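ABC sugar transporter, periplasmic sugar binding protein (Legionella pneumophila subsp. pneumophila, PDB 3ROT) probably binds a carbohydrate in the periplasm and passes it to an ABC transporter for uptake, as related solute-binding proteins do. Local coordinates at residues K5-T10 against L58-S63; K77-A82 against T100-L105. All coordinates share one frame; numbering follows the deposited sequence.

Contact 1 (K5-T10 against L58-S63)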
loop_
_atom_site.group_PDB
_atom_site.type_symbol
_atom_site.label_atom_id
_atom_site.label_comp_id
_atom_site.label_asym_id
_atom_site.label_seq_id
_atom_site.Cartn_x
_atom_site.Cartn_y
_atom_site.Cartn_z
ATOM N N LYS A 5 5.474 -21.107 -21.823
ATOM C CA LYS A 5 4.729 -20.441 -20.753
ATOM C C LYS A 5 5.302 -20.670 -19.357
ATOM O O LYS A 5 5.571 -21.801 -18.952
ATOM C CB LYS A 5 3.265 -20.888 -20.784
ATOM C CG LYS A 5 2.418 -20.207 -19.735
ATOM C CD LYS A 5 2.529 -18.683 -19.834
ATOM C CE LYS A 5 1.569 -17.985 -18.884
ATOM N NZ LYS A 5 0.171 -18.426 -19.129
ATOM N N TYR A 6 5.470 -19.578 -18.621
ATOM C CA TYR A 6 5.996 -19.643 -17.264
ATOM C C TYR A 6 5.092 -18.884 -16.300
ATOM O O TYR A 6 4.383 -17.957 -16.695
ATOM C CB TYR A 6 7.413 -19.058 -17.211
ATOM C CG TYR A 6 8.431 -19.872 -17.976
ATOM C CD1 TYR A 6 9.078 -20.963 -17.384
ATOM C CD2 TYR A 6 8.721 -19.576 -19.308
ATOM C CE1 TYR A 6 9.983 -21.734 -18.104
ATOM C CE2 TYR A 6 9.618 -20.343 -20.032
ATOM C CZ TYR A 6 10.246 -21.419 -19.429
ATOM O OH TYR A 6 11.132 -22.185 -20.159
ATOM N N TYR A 7 5.132 -19.282 -15.032
ATOM C CA TYR A 7 4.319 -18.648 -13.996
ATOM C C TYR A 7 5.158 -18.203 -12.803
ATOM O O TYR A 7 6.105 -18.885 -12.408
ATOM C CB TYR A 7 3.256 -19.617 -13.471
ATOM C CG TYR A 7 2.087 -19.868 -14.398
ATOM C CD1 TYR A 7 1.019 -18.976 -14.464
ATOM C CD2 TYR A 7 2.032 -21.018 -15.181
ATOM C CE1 TYR A 7 -0.080 -19.230 -15.282
ATOM C CE2 TYR A 7 0.938 -21.280 -16.006
ATOM C CZ TYR A 7 -0.112 -20.384 -16.047
ATOM O OH TYR A 7 -1.207 -20.652 -16.835
ATOM N N LEU A 8 4.804 -17.051 -12.246
ATOM C CA LEU A 8 5.455 -16.533 -11.049
ATOM C C LEU A 8 4.289 -16.346 -10.088
ATOM O O LEU A 8 3.429 -15.494 -10.294
ATOM C CB LEU A 8 6.165 -15.196 -11.313
ATOM C CG LEU A 8 6.670 -14.434 -10.072
ATOM C CD1 LEU A 8 7.441 -15.371 -9.142
ATOM C CD2 LEU A 8 7.554 -13.264 -10.503
ATOM N N ILE A 9 4.246 -17.165 -9.047
ATOM C CA ILE A 9 3.152 -17.103 -8.098
ATOM C C ILE A 9 3.629 -16.689 -6.711
ATOM O O ILE A 9 4.617 -17.217 -6.204
ATOM C CB ILE A 9 2.441 -18.477 -8.060
ATOM C CG1 ILE A 9 2.099 -18.896 -9.499
ATOM C CG2 ILE A 9 1.185 -18.396 -7.200
ATOM C CD1 ILE A 9 1.447 -20.263 -9.665
ATOM N N THR A 10 2.937 -15.724 -6.106
ATOM C CA THR A 10 3.296 -15.252 -4.774
ATOM C C THR A 10 2.076 -15.154 -3.870
ATOM O O THR A 10 0.948 -15.356 -4.306
ATOM C CB THR A 10 3.997 -13.865 -4.817
ATOM O OG1 THR A 10 3.078 -12.870 -5.284
ATOM C CG2 THR A 10 5.215 -13.916 -5.742
ATOM N N LEU A 58 -1.032 -25.455 -12.821
ATOM C CA LEU A 58 -0.637 -26.831 -13.133
ATOM C C LEU A 58 -1.469 -27.442 -14.252
ATOM O O LEU A 58 -0.943 -28.160 -15.094
ATOM C CB LEU A 58 -0.753 -27.724 -11.892
ATOM C CG LEU A 58 0.182 -27.430 -10.720
ATOM C CD1 LEU A 58 -0.064 -28.417 -9.591
ATOM C CD2 LEU A 58 1.615 -27.527 -11.195
ATOM N N ALA A 59 -2.767 -27.156 -14.250
ATOM C CA ALA A 59 -3.677 -27.686 -15.263
ATOM C C ALA A 59 -3.268 -27.311 -16.683
ATOM O O ALA A 59 -3.555 -28.040 -17.633
ATOM C CB ALA A 59 -5.095 -27.195 -14.991
ATOM N N THR A 60 -2.597 -26.171 -16.829
ATOM C CA THR A 60 -2.172 -25.704 -18.145
ATOM C C THR A 60 -0.859 -26.320 -18.605
ATOM O O THR A 60 -0.400 -26.040 -19.707
ATOM C CB THR A 60 -2.007 -24.171 -18.168
ATOM O OG1 THR A 60 -0.935 -23.796 -17.296
ATOM C CG2 THR A 60 -3.288 -23.485 -17.718
ATOM N N TYR A 61 -0.257 -27.155 -17.762
ATOM C CA TYR A 61 1.018 -27.795 -18.091
ATOM C C TYR A 61 2.049 -26.781 -18.599
ATOM O O TYR A 61 2.506 -26.864 -19.741
ATOM C CB TYR A 61 0.804 -28.894 -19.142
ATOM C CG TYR A 61 0.095 -30.113 -18.597
ATOM C CD1 TYR A 61 0.794 -31.083 -17.875
ATOM C CD2 TYR A 61 -1.286 -30.262 -18.739
ATOM C CE1 TYR A 61 0.133 -32.172 -17.301
ATOM C CE2 TYR A 61 -1.959 -31.343 -18.168
ATOM C CZ TYR A 61 -1.244 -32.295 -17.449
ATOM O OH TYR A 61 -1.905 -33.353 -16.859
ATOM N N PRO A 62 2.427 -25.808 -17.751
ATOM C CA PRO A 62 3.408 -24.785 -18.129
ATOM C C PRO A 62 4.837 -25.329 -18.181
ATOM O O PRO A 62 5.112 -26.431 -17.711
ATOM C CB PRO A 62 3.230 -23.734 -17.039
ATOM C CG PRO A 62 2.933 -24.568 -15.842
ATOM C CD PRO A 62 1.927 -25.565 -16.383
ATOM N N SER A 63 5.742 -24.550 -18.759
ATOM C CA SER A 63 7.142 -24.943 -18.862
ATOM C C SER A 63 7.828 -24.887 -17.495
ATOM O O SER A 63 8.824 -25.580 -17.257
ATOM C CB SER A 63 7.878 -24.025 -19.842
ATOM O OG SER A 63 7.351 -24.142 -21.157
#
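Y6 and Y7 meet the turn T60-S63 with different parts of their rings. The site lies in the N-terminal lobe of a type I periplasmic binding protein fold. Strand 5-9 is a strand of the parallel sheet, and helix 47-59 packs on the sheet and leads through the turn into strand 64-67, which runs beside strand 5-9. The two tyrosines are consecutive on the strand, which puts their rings on different sides of it. Their first torsions are similar (chi1 -66° in Y6, -74° in Y7), and the difference comes from their positions on the strand.

The Y6 ring presents a face. S63 CB sits over it, 3.9 Å from the ring centroid, in a CH-pi contact displaced toward the rim. N262 ND2 bonds Y6 OH and also S63 O, tying the strand residue and the turn to one amide.

The Y7 ring presents an edge instead. P62 CB lies in the ring plane, 3.5 Å from Y7 CD2, and the two side chains cross at about a right angle. K5 CE lies over one face of this ring. Farther along, Y7 OH donates to T60 OG1 at 3.2 Å, the two side chains arriving from opposite directions. T60 OG1 also bonds A57 O, back in the helix. A weak bond from K5 NZ reaches Y7 OH.

The backbones join once, where S63 N donates to K5 O at 2.8 Å.

Contact 2 (K77-A82 against T100-L105)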
loop_
_atom_site.group_PDB
_atom_site.type_symbol
_atom_site.label_atom_id
_atom_site.label_comp_id
_atom_site.label_asym_id
_atom_site.label_seq_id
_atom_site.Cartn_x
_atom_site.Cartn_y
_atom_site.Cartn_z
ATOM N N LYS A 77 0.427 -30.777 -1.141
ATOM C CA LYS A 77 -0.280 -31.509 -2.182
ATOM C C LYS A 77 -0.042 -30.929 -3.568
ATOM O O LYS A 77 0.192 -31.665 -4.522
ATOM C CB LYS A 77 -1.777 -31.521 -1.883
ATOM C CG LYS A 77 -2.508 -32.674 -2.532
ATOM C CD LYS A 77 -3.132 -33.568 -1.470
ATOM C CE LYS A 77 -2.103 -34.011 -0.443
ATOM N NZ LYS A 77 -2.721 -34.814 0.654
ATOM N N SER A 78 -0.111 -29.608 -3.676
ATOM C CA SER A 78 0.098 -28.932 -4.951
ATOM C C SER A 78 1.514 -29.175 -5.464
ATOM O O SER A 78 1.717 -29.446 -6.648
ATOM C CB SER A 78 -0.136 -27.430 -4.791
ATOM O OG SER A 78 -1.430 -27.174 -4.269
ATOM N N LEU A 79 2.487 -29.076 -4.560
ATOM C CA LEU A 79 3.886 -29.289 -4.903
ATOM C C LEU A 79 4.108 -30.719 -5.367
ATOM O O LEU A 79 4.790 -30.960 -6.361
ATOM C CB LEU A 79 4.775 -28.994 -3.694
ATOM C CG LEU A 79 4.871 -27.506 -3.342
ATOM C CD1 LEU A 79 5.668 -27.331 -2.054
ATOM C CD2 LEU A 79 5.524 -26.745 -4.502
ATOM N N GLN A 80 3.534 -31.663 -4.632
ATOM C CA GLN A 80 3.661 -33.068 -4.979
ATOM C C GLN A 80 3.000 -33.330 -6.327
ATOM O O GLN A 80 3.530 -34.069 -7.162
ATOM C CB GLN A 80 3.030 -33.935 -3.887
ATOM C CG GLN A 80 3.917 -34.092 -2.664
ATOM C CD GLN A 80 3.207 -34.773 -1.513
ATOM O OE1 GLN A 80 2.376 -35.654 -1.718
ATOM N NE2 GLN A 80 3.544 -34.376 -0.290
ATOM N N ARG A 81 1.845 -32.714 -6.543
ATOM C CA ARG A 81 1.139 -32.876 -7.810
ATOM C C ARG A 81 2.053 -32.390 -8.929
ATOM O O ARG A 81 2.292 -33.104 -9.905
ATOM C CB ARG A 81 -0.157 -32.059 -7.808
ATOM C CG ARG A 81 -0.948 -32.137 -9.108
ATOM C CD ARG A 81 -2.157 -31.208 -9.079
ATOM N NE ARG A 81 -2.699 -30.979 -10.417
ATOM C CZ ARG A 81 -3.626 -30.067 -10.711
ATOM N NH1 ARG A 81 -4.126 -29.286 -9.759
ATOM N NH2 ARG A 81 -4.055 -29.933 -11.961
ATOM N N ALA A 82 2.566 -31.170 -8.779
ATOM C CA ALA A 82 3.459 -30.593 -9.775
ATOM C C ALA A 82 4.617 -31.538 -10.049
ATOM O O ALA A 82 5.020 -31.741 -11.199
ATOM C CB ALA A 82 3.991 -29.259 -9.285
ATOM N N THR A 100 10.893 -32.845 1.310
ATOM C CA THR A 100 10.473 -34.204 0.978
ATOM C C THR A 100 8.956 -34.121 0.881
ATOM O O THR A 100 8.352 -34.649 -0.047
ATOM C CB THR A 100 10.850 -35.227 2.070
ATOM O OG1 THR A 100 10.237 -34.856 3.308
ATOM C CG2 THR A 100 12.362 -35.289 2.252
ATOM N N LYS A 101 8.355 -33.416 1.840
ATOM C CA LYS A 101 6.909 -33.224 1.890
ATOM C C LYS A 101 6.481 -32.102 0.950
ATOM O O LYS A 101 5.374 -32.124 0.409
ATOM C CB LYS A 101 6.476 -32.888 3.322
ATOM C CG LYS A 101 6.896 -33.944 4.326
ATOM C CD LYS A 101 6.558 -33.568 5.766
ATOM C CE LYS A 101 5.074 -33.699 6.061
ATOM N NZ LYS A 101 4.803 -33.600 7.529
ATOM N N ASN A 102 7.368 -31.126 0.762
ATOM C CA ASN A 102 7.099 -29.980 -0.105
ATOM C C ASN A 102 8.176 -29.883 -1.179
ATOM O O ASN A 102 9.038 -29.004 -1.134
ATOM C CB ASN A 102 7.074 -28.688 0.720
ATOM C CG ASN A 102 6.044 -28.726 1.825
ATOM O OD1 ASN A 102 6.375 -28.916 2.999
ATOM N ND2 ASN A 102 4.785 -28.558 1.456
ATOM N N PRO A 103 8.120 -30.775 -2.177
ATOM C CA PRO A 103 9.105 -30.790 -3.261
ATOM C C PRO A 103 9.159 -29.549 -4.143
ATOM O O PRO A 103 8.132 -28.979 -4.516
ATOM C CB PRO A 103 8.725 -32.042 -4.050
ATOM C CG PRO A 103 7.243 -32.084 -3.893
ATOM C CD PRO A 103 7.046 -31.753 -2.434
ATOM N N TYR A 104 10.384 -29.140 -4.453
ATOM C CA TYR A 104 10.670 -28.011 -5.327
ATOM C C TYR A 104 12.131 -28.241 -5.694
ATOM O O TYR A 104 12.853 -28.911 -4.955
ATOM C CB TYR A 104 10.434 -26.659 -4.622
ATOM C CG TYR A 104 11.339 -26.341 -3.446
ATOM C CD1 TYR A 104 12.617 -25.823 -3.646
ATOM C CD2 TYR A 104 10.927 -26.588 -2.137
ATOM C CE1 TYR A 104 13.464 -25.565 -2.586
ATOM C CE2 TYR A 104 11.769 -26.335 -1.063
ATOM C CZ TYR A 104 13.040 -25.825 -1.298
ATOM O OH TYR A 104 13.900 -25.601 -0.259
ATOM N N LEU A 105 12.565 -27.721 -6.836
ATOM C CA LEU A 105 13.935 -27.942 -7.276
ATOM C C LEU A 105 14.980 -27.179 -6.474
ATOM O O LEU A 105 15.800 -27.783 -5.770
ATOM C CB LEU A 105 14.061 -27.608 -8.763
ATOM C CG LEU A 105 13.265 -28.517 -9.708
ATOM C CD1 LEU A 105 13.340 -27.955 -11.113
ATOM C CD2 LEU A 105 13.814 -29.945 -9.675
#
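L79 and Q80, neighbours on helix 76-85, pack against K101-P103 in the N-terminal lobe of the periplasmic binding protein fold. The loop belongs to the connection between adjacent strands 89-92 and 107-109. Helix 76-85 is the crossover between parallel strands 64-67 and 89-92, and the contact joins it to that loop.

Van der Waals packing comes first. L79 spreads its two methyls over different residues. CD1 touches N102 CB at 3.4 Å, and CD2 lies against the backbone oxygen P103 O, also at 3.4 Å. L79 also touches V89 of strand 89-92. The P103 ring rests against the helix: its CD is 3.8 Å from L79 CB and 3.9 Å from Q80 CG, while its CG lies against the backbone oxygen of L79 at 3.7 Å.

The polar part is one side-chain to backbone hydrogen bond. The Q80 chain is extended beyond CG (chi2 171°), which carries its amide past the proline to the backbone of K101. The acceptor lies in the amide plane of Q80, but the donor is tilted 19° from the carbonyl plane. The bond from Q80 NE2 to K101 O is 3.0 Å long and nearly straight, with an N-H...O angle of 168°.

How the contacts relate
Contacts 1 and 2 lie in the same lobe, with centres about 14 Å apart. They touch directly through the last turn of helix 47-59 and helix 76-85. L58 CD2 packs on A82 CB at 3.5 Å, and L58 CD1 reaches R81 CD, also at 3.5 Å. E55, in helix 47-59, adds a salt bridge to R81 and a hydrogen bond to S78. Contact 1 joins the turn after helix 47-59 to strand 5-9, and contact 2 covers another side of helix 76-85. Their centres are about 22 and 21 Å from the chain centre, on the same side. In this family the sugar is expected in the cleft between the lobes; contact 1 lies at the start of strand 5-9, away from it.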